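Long-range contacts in tryptophane-5-halogenase (PDB 5UAO), which catalyses the flavin-dependent chlorination of a tryptophan at its 5-position in a lanthipeptide, during biosynthesis of the antibiotic NAI-107: residues V60-I65 and D198-E203; W109-E114 and G471-A476; V154-G159 and R501-S506; P246-A251 and R332-W337. All coordinates share one frame; numbering follows the deposited sequence.

Contact 1 (V60-I65 and D198-E203); sequences VESADI and DATVAE. With FAD (flavin-adenine dinucleotide), chain E.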
# COMPACT_ATOMS: atom_id res chain seq x y z
N VAL A 60 16.27 20.13 24.68
CA VAL A 60 17.67 20.20 25.12
C VAL A 60 18.61 20.39 23.93
O VAL A 60 18.57 19.65 22.97
CB VAL A 60 18.09 18.91 25.86
CG1 VAL A 60 19.56 18.95 26.35
CG2 VAL A 60 17.13 18.55 27.01
N GLU A 61 19.43 21.42 23.95
CA GLU A 61 20.37 21.64 22.87
C GLU A 61 21.65 22.35 23.32
O GLU A 61 21.68 23.13 24.31
CB GLU A 61 19.76 22.42 21.71
CG GLU A 61 19.30 23.80 22.08
CD GLU A 61 18.82 24.65 20.92
OE1 GLU A 61 19.38 24.59 19.80
OE2 GLU A 61 17.88 25.42 21.13
N SER A 62 22.70 22.03 22.59
CA SER A 62 24.03 22.48 22.91
C SER A 62 24.30 23.71 22.09
O SER A 62 24.30 23.66 20.86
CB SER A 62 25.05 21.37 22.52
OG SER A 62 26.39 21.75 22.79
N ALA A 63 24.61 24.81 22.75
CA ALA A 63 25.04 25.98 22.03
C ALA A 63 26.36 25.73 21.32
O ALA A 63 26.76 26.49 20.44
CB ALA A 63 25.18 27.13 23.01
N ASP A 64 27.06 24.66 21.69
CA ASP A 64 28.39 24.36 21.12
C ASP A 64 28.45 23.37 19.98
O ASP A 64 29.54 23.10 19.45
CB ASP A 64 29.34 23.81 22.21
CG ASP A 64 29.72 24.87 23.25
OD1 ASP A 64 29.62 26.08 22.93
OD2 ASP A 64 30.12 24.48 24.37
N ILE A 65 27.32 22.76 19.63
CA ILE A 65 27.29 21.88 18.45
C ILE A 65 26.23 22.48 17.54
O ILE A 65 25.03 22.39 17.82
CB ILE A 65 26.91 20.43 18.81
CG1 ILE A 65 27.98 19.80 19.70
CG2 ILE A 65 26.78 19.59 17.53
CD1 ILE A 65 27.45 18.64 20.51
N ASP A 198 19.66 24.40 28.03
CA ASP A 198 20.92 24.57 27.33
C ASP A 198 21.91 23.60 27.95
O ASP A 198 22.35 23.79 29.09
CB ASP A 198 21.40 26.01 27.39
CG ASP A 198 22.82 26.22 26.82
OD1 ASP A 198 23.36 25.39 26.05
OD2 ASP A 198 23.43 27.26 27.17
N ALA A 199 22.29 22.58 27.20
CA ALA A 199 23.20 21.56 27.76
C ALA A 199 23.87 20.78 26.65
O ALA A 199 23.33 20.65 25.56
CB ALA A 199 22.41 20.62 28.66
N THR A 200 25.06 20.29 26.93
CA THR A 200 25.74 19.39 26.05
C THR A 200 25.72 18.05 26.68
O THR A 200 26.27 17.85 27.81
CB THR A 200 27.17 19.87 25.74
OG1 THR A 200 27.04 21.12 25.09
CG2 THR A 200 27.86 18.90 24.76
N VAL A 201 25.03 17.09 26.04
CA VAL A 201 24.92 15.73 26.63
C VAL A 201 26.26 15.03 26.47
O VAL A 201 26.79 15.04 25.38
CB VAL A 201 23.75 14.92 25.99
CG1 VAL A 201 23.83 13.43 26.34
CG2 VAL A 201 22.42 15.54 26.40
N ALA A 202 26.78 14.44 27.57
CA ALA A 202 28.08 13.70 27.58
C ALA A 202 27.85 12.21 27.56
O ALA A 202 28.64 11.46 26.98
CB ALA A 202 28.90 14.01 28.85
N GLU A 203 26.84 11.77 28.29
CA GLU A 203 26.55 10.37 28.38
C GLU A 203 25.06 10.13 28.46
O GLU A 203 24.30 10.80 29.16
CB GLU A 203 27.21 9.75 29.60
CG GLU A 203 27.06 8.24 29.63
CD GLU A 203 27.49 7.62 30.96
OE1 GLU A 203 28.09 8.34 31.80
OE2 GLU A 203 27.19 6.40 31.15
PA FAD E . 20.82 19.06 13.07
O1A FAD E . 20.31 20.28 12.31
O2A FAD E . 22.21 18.44 12.82
O5B FAD E . 20.61 19.28 14.65
C5B FAD E . 21.20 18.52 15.68
C4B FAD E . 20.90 19.21 16.99
O4B FAD E . 21.34 18.23 17.93
C3B FAD E . 21.66 20.52 17.31
O3B FAD E . 20.78 21.55 17.99
C2B FAD E . 22.77 20.07 18.26
O2B FAD E . 23.27 21.10 19.20
C1B FAD E . 22.07 18.90 18.97
N9A FAD E . 23.04 18.00 19.62
C8A FAD E . 23.91 17.14 19.01
N7A FAD E . 24.62 16.47 19.95
C5A FAD E . 24.22 16.93 21.16
C6A FAD E . 24.63 16.68 22.53
N6A FAD E . 25.61 15.76 22.79
N1A FAD E . 23.98 17.33 23.49
C2A FAD E . 23.00 18.21 23.25
N3A FAD E . 22.60 18.50 22.01
C4A FAD E . 23.18 17.90 20.95
N1 FAD E . 15.86 18.64 3.86
C2 FAD E . 14.81 19.18 3.16
O2 FAD E . 13.61 18.98 3.53
N3 FAD E . 15.02 19.97 2.07
C4 FAD E . 16.25 20.27 1.60
O4 FAD E . 16.34 20.99 0.56
C4X FAD E . 17.43 19.70 2.34
N5 FAD E . 18.72 19.87 1.93
C5X FAD E . 19.77 19.35 2.60
C6 FAD E . 21.06 19.57 2.13
C7 FAD E . 22.16 19.02 2.77
C7M FAD E . 23.57 19.26 2.31
C8 FAD E . 21.98 18.25 4.00
C8M FAD E . 23.19 17.67 4.69
C9 FAD E . 20.69 18.02 4.46
C9A FAD E . 19.55 18.51 3.82
N10 FAD E . 18.22 18.26 4.29
C10 FAD E . 17.16 18.85 3.53
C1' FAD E . 17.84 17.54 5.54
C2' FAD E . 17.47 18.73 6.55
O2' FAD E . 18.63 19.55 6.46
C3' FAD E . 17.43 18.83 8.12
O3' FAD E . 17.46 20.13 8.81
C4' FAD E . 18.80 18.49 8.63
O4' FAD E . 19.67 18.04 7.55
C5' FAD E . 18.56 17.59 9.85
O5' FAD E . 18.03 18.33 10.91
P FAD E . 18.36 17.68 12.37
O1P FAD E . 18.11 16.24 12.35
O2P FAD E . 17.49 18.54 13.28
O3P FAD E . 19.89 17.75 12.73
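Ser62 and Thr200 meet hydroxyl to hydroxyl: OG of Ser62 lies 2.5 Å from OG1 of Thr200, a very short hydrogen bond whose direction is not settled. Ser62 carries OG anti to its own nitrogen (chi1 179°), and from there the oxygen also accepts the amide of Asp64, closing an ST turn. An alanine here would probably leave the Thr200 hydroxyl without its mate and the Asp64 amide without its side-chain acceptor. Just before this pair the strands still run parallel, joined by Ala199 N to Glu61 O (3.0 Å). Alongside, the CG1 branch of Val60 packs against CB of Ala199 at 4.0 Å, small apolar groups that suit a buried sheet layer. The carboxylate of Glu61 turns elsewhere, to His196 and Tyr42. Both segments then receive FAD. Val201 reads the adenine edge with its backbone, N to N1A at 2.8 Å and O from N6A at 2.9 Å, while CD1 of Ile65 rests against the purine, 3.6 Å from N7A. The ribose O2B donates to Ile65 O (2.6 Å). A strand and the turn after its neighbour, holding adenine and ribose in this way, are typical of the Rossmann-type FAD-binding fold.

Contact 2 (W109-E114 and G471-A476); sequences WGSRPE and GQEVPA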
# COMPACT_ATOMS: atom_id res chain seq x y z
N TRP A 109 19.57 18.17 -16.63
CA TRP A 109 19.81 16.80 -16.32
C TRP A 109 19.44 15.95 -17.52
O TRP A 109 18.45 16.22 -18.19
CB TRP A 109 18.86 16.43 -15.17
CG TRP A 109 19.26 15.27 -14.27
CD1 TRP A 109 19.03 13.92 -14.47
CD2 TRP A 109 19.88 15.37 -12.96
NE1 TRP A 109 19.51 13.19 -13.39
CE2 TRP A 109 20.03 14.05 -12.46
CE3 TRP A 109 20.35 16.42 -12.20
CZ2 TRP A 109 20.61 13.81 -11.23
CZ3 TRP A 109 20.90 16.18 -10.97
CH2 TRP A 109 21.05 14.89 -10.49
N GLY A 110 20.18 14.85 -17.72
CA GLY A 110 19.97 14.03 -18.87
C GLY A 110 20.47 14.65 -20.16
O GLY A 110 21.16 15.71 -20.15
N SER A 111 20.18 14.00 -21.26
CA SER A 111 20.78 14.38 -22.53
C SER A 111 20.01 15.42 -23.30
O SER A 111 20.57 15.96 -24.26
CB SER A 111 21.10 13.16 -23.38
OG SER A 111 19.92 12.45 -23.72
N ARG A 112 18.81 15.80 -22.86
CA ARG A 112 18.13 16.93 -23.52
C ARG A 112 18.80 18.25 -23.20
O ARG A 112 18.97 18.60 -22.00
CB ARG A 112 16.66 17.03 -23.06
CG ARG A 112 15.84 15.77 -23.31
CD ARG A 112 14.64 15.79 -22.37
NE ARG A 112 13.79 14.61 -22.38
CZ ARG A 112 12.96 14.34 -23.36
NH1 ARG A 112 12.91 15.14 -24.42
NH2 ARG A 112 12.21 13.30 -23.28
N PRO A 113 19.20 19.02 -24.23
CA PRO A 113 19.89 20.30 -23.93
C PRO A 113 19.10 21.21 -23.01
O PRO A 113 19.70 21.91 -22.19
CB PRO A 113 20.03 20.97 -25.32
CG PRO A 113 19.83 19.90 -26.33
CD PRO A 113 19.22 18.69 -25.68
N GLU A 114 17.77 21.21 -23.12
CA GLU A 114 16.91 22.07 -22.29
C GLU A 114 16.57 21.44 -20.93
O GLU A 114 15.93 22.06 -20.10
CB GLU A 114 15.60 22.37 -23.04
CG GLU A 114 14.63 21.20 -23.29
CD GLU A 114 14.92 20.29 -24.52
OE1 GLU A 114 16.10 20.10 -24.97
OE2 GLU A 114 13.92 19.72 -25.06
N GLY A 471 12.08 12.00 -18.74
CA GLY A 471 12.96 13.20 -18.83
C GLY A 471 14.36 12.88 -19.23
O GLY A 471 15.03 13.65 -19.95
N GLN A 472 14.84 11.77 -18.72
CA GLN A 472 16.19 11.28 -19.00
C GLN A 472 16.30 10.36 -20.24
O GLN A 472 17.38 9.80 -20.50
CB GLN A 472 16.72 10.54 -17.75
CG GLN A 472 17.12 11.44 -16.60
CD GLN A 472 17.52 10.60 -15.38
OE1 GLN A 472 16.71 9.87 -14.78
NE2 GLN A 472 18.73 10.68 -15.04
N GLU A 473 15.21 10.26 -21.03
CA GLU A 473 15.16 9.53 -22.34
C GLU A 473 15.61 8.11 -22.19
O GLU A 473 16.36 7.60 -22.98
CB GLU A 473 16.02 10.20 -23.41
CG GLU A 473 15.63 11.65 -23.68
CD GLU A 473 16.39 12.26 -24.84
OE1 GLU A 473 17.55 12.68 -24.63
OE2 GLU A 473 15.83 12.29 -25.95
N VAL A 474 15.14 7.47 -21.14
CA VAL A 474 15.36 6.03 -20.90
C VAL A 474 14.49 5.25 -21.92
O VAL A 474 13.28 5.49 -22.00
CB VAL A 474 14.96 5.69 -19.46
CG1 VAL A 474 14.80 4.21 -19.27
CG2 VAL A 474 16.00 6.28 -18.49
N PRO A 475 15.10 4.35 -22.71
CA PRO A 475 14.35 3.72 -23.81
C PRO A 475 13.14 2.95 -23.32
O PRO A 475 13.22 2.24 -22.30
CB PRO A 475 15.36 2.73 -24.42
CG PRO A 475 16.69 3.15 -23.93
CD PRO A 475 16.46 3.82 -22.59
N ALA A 476 12.01 3.11 -24.01
CA ALA A 476 10.82 2.36 -23.70
C ALA A 476 9.88 2.42 -24.85
O ALA A 476 10.06 3.28 -25.69
CB ALA A 476 10.14 2.90 -22.46
O HOH W 1 17.16 15.19 -20.38
O HOH W 2 19.99 10.97 -20.20
O HOH W 3 18.36 14.66 -26.55
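Gly471 O is gripped from two sources: NE of Arg112 donates to it at 2.9 Å, and a water donates at 2.7 Å. The Arg112 bond is bent (138°); the oxygen lies in the guanidinium plane, whereas NE stands above the carbonyl plane. The same water also donates to Trp109 O and accepts from Arg112 N, stitching both backbones together. NH2 of Arg112 reaches Leu470 O and NH1 reaches Gly137 O, so the cation sits where carbonyls emerge at the C-terminus of helix 461-471. That helix ends in a Schellman motif whose C-prime residue is Glu473, with positive phi. The Glu473 side chain extends over Arg112, laying CG across one face of the guanidinium, 3.7 Å from NE. Its carboxylate takes a different partner: OG of Ser111 donates to OE1 at 2.5 Å, nearly in line with the C-O bond, and a second water donates to the same oxygen. Gly110, also at positive phi, passes close to Gln472 CA, where a CB would be tight. Beyond it Trp109 turns its indole edge to the aliphatic part of Gln472, CD1 lying 3.8 Å from CG, while NE1 donates to His404 O.

Contact 3 (V154-G159 and R501-S506); sequences VPVYRG and RGLRQS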
# COMPACT_ATOMS: atom_id res chain seq x y z
N VAL A 154 3.67 32.25 -12.00
CA VAL A 154 2.93 31.55 -10.96
C VAL A 154 1.42 31.75 -11.20
O VAL A 154 1.04 32.73 -11.80
CB VAL A 154 3.32 32.00 -9.54
CG1 VAL A 154 4.79 31.75 -9.23
CG2 VAL A 154 3.03 33.50 -9.31
N PRO A 155 0.58 30.81 -10.74
CA PRO A 155 -0.83 30.82 -11.16
C PRO A 155 -1.70 31.79 -10.26
O PRO A 155 -2.60 31.38 -9.51
CB PRO A 155 -1.20 29.34 -11.07
CG PRO A 155 -0.38 28.82 -9.89
CD PRO A 155 0.91 29.57 -10.00
N VAL A 156 -1.31 33.05 -10.32
CA VAL A 156 -1.95 34.13 -9.56
C VAL A 156 -2.14 35.22 -10.62
O VAL A 156 -1.28 35.38 -11.51
CB VAL A 156 -1.09 34.65 -8.40
CG1 VAL A 156 -1.85 35.74 -7.59
CG2 VAL A 156 -0.69 33.52 -7.47
N TYR A 157 -3.26 35.93 -10.53
CA TYR A 157 -3.71 36.82 -11.63
C TYR A 157 -4.36 38.06 -11.07
O TYR A 157 -5.12 37.99 -10.10
CB TYR A 157 -4.74 36.10 -12.47
CG TYR A 157 -4.21 34.78 -13.03
CD1 TYR A 157 -4.29 33.59 -12.29
CD2 TYR A 157 -3.59 34.73 -14.30
CE1 TYR A 157 -3.78 32.40 -12.81
CE2 TYR A 157 -3.08 33.54 -14.81
CZ TYR A 157 -3.15 32.39 -14.06
OH TYR A 157 -2.66 31.22 -14.57
N ARG A 158 -4.01 39.21 -11.61
CA ARG A 158 -4.76 40.40 -11.26
C ARG A 158 -6.16 40.18 -11.83
O ARG A 158 -6.31 39.92 -13.02
CB ARG A 158 -4.11 41.66 -11.78
CG ARG A 158 -3.43 42.46 -10.68
CD ARG A 158 -2.52 43.53 -11.25
NE ARG A 158 -1.60 43.01 -12.28
CZ ARG A 158 -0.36 43.45 -12.48
NH1 ARG A 158 0.15 44.43 -11.73
NH2 ARG A 158 0.40 42.90 -13.42
N GLY A 159 -7.15 40.17 -10.95
CA GLY A 159 -8.55 40.09 -11.33
C GLY A 159 -9.11 41.49 -11.22
O GLY A 159 -8.45 42.39 -10.68
N ARG A 501 -0.13 34.04 -18.70
CA ARG A 501 -0.74 35.22 -18.07
C ARG A 501 -0.51 35.30 -16.55
O ARG A 501 -0.90 36.28 -15.92
CB ARG A 501 -2.26 35.22 -18.33
CG ARG A 501 -2.54 35.19 -19.82
CD ARG A 501 -3.91 35.67 -20.17
NE ARG A 501 -4.98 34.88 -19.56
CZ ARG A 501 -5.46 33.74 -20.06
NH1 ARG A 501 -4.94 33.23 -21.17
NH2 ARG A 501 -6.47 33.09 -19.46
N GLY A 502 0.16 34.29 -15.96
CA GLY A 502 0.40 34.32 -14.52
C GLY A 502 1.33 35.46 -14.16
O GLY A 502 2.15 35.89 -14.95
N LEU A 503 1.22 35.94 -12.95
CA LEU A 503 2.13 36.97 -12.44
C LEU A 503 3.57 36.37 -12.31
O LEU A 503 3.76 35.17 -12.27
CB LEU A 503 1.62 37.51 -11.10
CG LEU A 503 0.22 38.22 -11.12
CD1 LEU A 503 -0.14 38.69 -9.74
CD2 LEU A 503 0.22 39.39 -12.07
N ARG A 504 4.54 37.25 -12.28
CA ARG A 504 5.85 36.90 -11.75
C ARG A 504 5.71 36.64 -10.32
O ARG A 504 4.87 37.30 -9.67
CB ARG A 504 6.81 38.03 -11.94
CG ARG A 504 7.08 38.27 -13.41
CD ARG A 504 7.78 37.10 -14.09
NE ARG A 504 8.05 37.47 -15.48
CZ ARG A 504 8.37 36.62 -16.46
NH1 ARG A 504 8.49 35.32 -16.25
NH2 ARG A 504 8.59 37.07 -17.68
N GLN A 505 6.59 35.79 -9.77
CA GLN A 505 6.40 35.38 -8.36
C GLN A 505 6.43 36.56 -7.39
O GLN A 505 5.68 36.61 -6.39
CB GLN A 505 7.41 34.27 -7.97
CG GLN A 505 7.43 34.02 -6.51
CD GLN A 505 8.26 32.82 -6.02
OE1 GLN A 505 9.23 32.31 -6.65
NE2 GLN A 505 7.92 32.43 -4.87
N SER A 506 7.33 37.50 -7.63
CA SER A 506 7.64 38.45 -6.63
C SER A 506 6.35 39.34 -6.35
O SER A 506 5.99 39.60 -5.16
CB SER A 506 8.84 39.30 -7.09
OG SER A 506 9.13 40.26 -6.07
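Leu503 and its neighbours form the short linker between helices 485-501 and 505-514, and this linker lies against the start of strand 156-159, the first strand of a two-stranded antiparallel hairpin with 162-165. The backbone bonds come first. Val154 N donates to Leu503 O at 2.9 Å, and Leu503 N to Val156 O at 2.9 Å, so Leu503 is held through both its polar backbone atoms. An inverse gamma turn centred on Pro155 separates the two valines; proline suits it, since its ring already restricts phi. Gly502 fits close by, its CA meeting Val154 O at 3.2 Å in a C-H...O contact where any CB would clash.

Apolar contacts form the second group. Leu503 sets CG anti to its carbonyl carbon (chi1 -62°), which brings CD1 to 4.0 Å from CG1 of Val156, the two side chains crossing at a slant. CG1 of Val154 meets CB of Gln505 at 3.8 Å, and Trp101 of strand 100-102 packs on both valines.

The longer side chains of strand 156-159 make the third group. Tyr157 brings CE2 to 3.5 Å from Gly502 N while its hydroxyl bonds Leu498 O in the preceding helix. Arg158, paired through NH1 with Glu507, crosses Leu503 nearly at right angles and sets NH2 3.8 Å from CD2.

Contact 4 (P246-A251 and R332-W337); sequences PFESYA and RHREAW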
# COMPACT_ATOMS: atom_id res chain seq x y z
N PRO A 246 22.25 -0.43 14.60
CA PRO A 246 23.23 -0.19 13.56
C PRO A 246 22.72 0.63 12.30
O PRO A 246 21.55 0.80 12.12
CB PRO A 246 23.62 -1.61 13.15
CG PRO A 246 22.34 -2.37 13.25
CD PRO A 246 21.79 -1.83 14.58
N PHE A 247 23.68 1.12 11.53
CA PHE A 247 23.49 1.88 10.31
C PHE A 247 23.49 1.00 9.04
O PHE A 247 24.34 0.13 8.85
CB PHE A 247 24.56 2.98 10.23
CG PHE A 247 24.33 3.98 9.09
CD1 PHE A 247 23.29 4.87 9.16
CD2 PHE A 247 25.11 3.97 7.96
CE1 PHE A 247 23.01 5.77 8.14
CE2 PHE A 247 24.88 4.88 6.91
CZ PHE A 247 23.83 5.78 7.01
N GLU A 248 22.53 1.25 8.17
CA GLU A 248 22.47 0.63 6.84
C GLU A 248 22.65 1.67 5.76
O GLU A 248 21.75 2.52 5.49
CB GLU A 248 21.17 -0.08 6.63
CG GLU A 248 20.76 -0.73 7.92
CD GLU A 248 19.97 -1.96 7.72
OE1 GLU A 248 19.42 -2.10 6.60
OE2 GLU A 248 19.89 -2.73 8.71
N SER A 249 23.83 1.60 5.19
CA SER A 249 24.29 2.46 4.16
C SER A 249 23.52 2.29 2.86
O SER A 249 23.20 1.19 2.49
CB SER A 249 25.72 2.10 3.89
OG SER A 249 26.26 2.98 2.95
N TYR A 250 23.24 3.40 2.18
CA TYR A 250 22.72 3.42 0.85
C TYR A 250 23.79 3.72 -0.23
O TYR A 250 23.48 4.10 -1.41
CB TYR A 250 21.65 4.54 0.80
CG TYR A 250 20.36 4.31 1.55
CD1 TYR A 250 19.94 3.04 1.99
CD2 TYR A 250 19.51 5.40 1.78
CE1 TYR A 250 18.71 2.86 2.62
CE2 TYR A 250 18.31 5.23 2.38
CZ TYR A 250 17.90 3.97 2.82
OH TYR A 250 16.65 3.86 3.41
N ALA A 251 25.04 3.48 0.13
CA ALA A 251 26.17 3.90 -0.66
C ALA A 251 26.31 3.17 -1.98
O ALA A 251 26.91 3.69 -2.87
CB ALA A 251 27.45 3.75 0.12
N ARG A 332 20.05 4.67 6.41
CA ARG A 332 19.14 4.72 7.53
C ARG A 332 19.63 3.75 8.59
O ARG A 332 20.37 2.84 8.29
CB ARG A 332 17.72 4.38 7.12
CG ARG A 332 17.51 2.97 6.61
CD ARG A 332 16.02 2.64 6.61
NE ARG A 332 15.78 1.33 5.97
CZ ARG A 332 15.85 0.18 6.63
NH1 ARG A 332 16.02 0.13 7.96
NH2 ARG A 332 15.65 -0.93 5.99
N HIS A 333 19.19 3.93 9.83
CA HIS A 333 19.36 2.94 10.87
C HIS A 333 18.31 1.84 10.75
O HIS A 333 17.31 1.99 10.05
CB HIS A 333 19.35 3.58 12.20
CG HIS A 333 20.54 4.44 12.44
ND1 HIS A 333 20.64 5.72 11.95
CD2 HIS A 333 21.70 4.18 13.07
CE1 HIS A 333 21.81 6.23 12.30
NE2 HIS A 333 22.47 5.31 12.98
N ARG A 334 18.61 0.69 11.36
CA ARG A 334 17.75 -0.48 11.28
C ARG A 334 16.41 -0.14 11.86
O ARG A 334 15.39 -0.55 11.32
CB ARG A 334 18.38 -1.66 12.02
CG ARG A 334 17.87 -3.06 11.67
CD ARG A 334 18.65 -4.11 12.45
NE ARG A 334 18.72 -3.77 13.91
CZ ARG A 334 19.58 -4.33 14.80
NH1 ARG A 334 20.45 -5.27 14.41
NH2 ARG A 334 19.56 -3.97 16.09
N GLU A 335 16.40 0.65 12.93
CA GLU A 335 15.17 0.97 13.61
C GLU A 335 15.22 2.44 13.98
O GLU A 335 16.31 3.00 14.21
CB GLU A 335 15.08 0.14 14.90
CG GLU A 335 15.35 -1.37 14.75
CD GLU A 335 15.06 -2.13 16.03
OE1 GLU A 335 15.90 -2.03 16.94
OE2 GLU A 335 13.96 -2.74 16.15
N ALA A 336 14.06 3.04 14.07
CA ALA A 336 13.92 4.40 14.56
C ALA A 336 13.50 4.51 16.01
O ALA A 336 13.73 5.55 16.68
CB ALA A 336 12.92 5.17 13.68
N TRP A 337 12.77 3.49 16.49
CA TRP A 337 12.19 3.52 17.81
C TRP A 337 12.62 2.25 18.53
O TRP A 337 12.39 1.12 18.04
CB TRP A 337 10.69 3.57 17.72
CG TRP A 337 9.91 3.75 18.97
CD1 TRP A 337 10.29 3.48 20.27
CD2 TRP A 337 8.56 4.20 19.04
NE1 TRP A 337 9.31 3.80 21.12
CE2 TRP A 337 8.21 4.22 20.41
CE3 TRP A 337 7.62 4.63 18.07
CZ2 TRP A 337 6.96 4.65 20.87
CZ3 TRP A 337 6.32 5.07 18.51
CH2 TRP A 337 6.02 5.08 19.92
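Phe247 faces His333 as a non-hydrogen-bonded antiparallel pair and Glu248 faces Arg332 as a hydrogen-bonded one, with Glu248 N to Arg332 O at 2.7 Å, Arg332 N to Glu248 O at 2.9 Å, and Arg334 N to Pro246 O continuing the ladder. On one face of this small sheet the edge of Phe247 points into the face of His333, a T-shaped pair with planes 69° apart and CD1 of Phe247 3.7 Å from CE1 of His333. The imidazole is fixed by Tyr348 O at ND1 and by Glu240 at NE2. On the other face Arg332 places CG between its nitrogen and carbonyl carbon (chi1 64°), and the extended chain runs past Tyr250, CG lying 3.4 Å from OH. NH1 turns back to His333 O (3.1 Å), while Asp395 takes both NE and the Tyr250 hydroxyl. Glu248 lies alongside, but OE1 stands over the guanidinium face, 4.0 Å from NH2: a long salt bridge of charge alone. A leucine in place of Arg332 would probably leave Asp395 without its cation and His333 O without this donor. Further on, the CD methylene of Pro246 lies over the centre of the Arg334 guanidinium face, 3.3 Å from CZ. Imidazole nitrogens set between a carbonyl and a carboxylate suggest that His333 may well be protonated at both, its charge balanced by Glu240.

Contact 2 is the buried one, though it joins two loops; contacts 1, 3 and 4 are only partly buried. Contact 1 belongs to the large mixed sheet that holds FAD. Contact 4 pairs strands of a separate small sheet, but its second segment runs on into strand 337-338, at the edge of the sheet that holds contact 1; nearest atoms of the two are about 15 Å apart. Contacts 2 and 3 fasten late helical parts of the chain to early loops and strands. Chemistry follows place: ligand and backbone bonds at contact 1, waters and a helix end at contact 2, backbone and apolar packing at contact 3, and charged and aromatic side chains at contact 4.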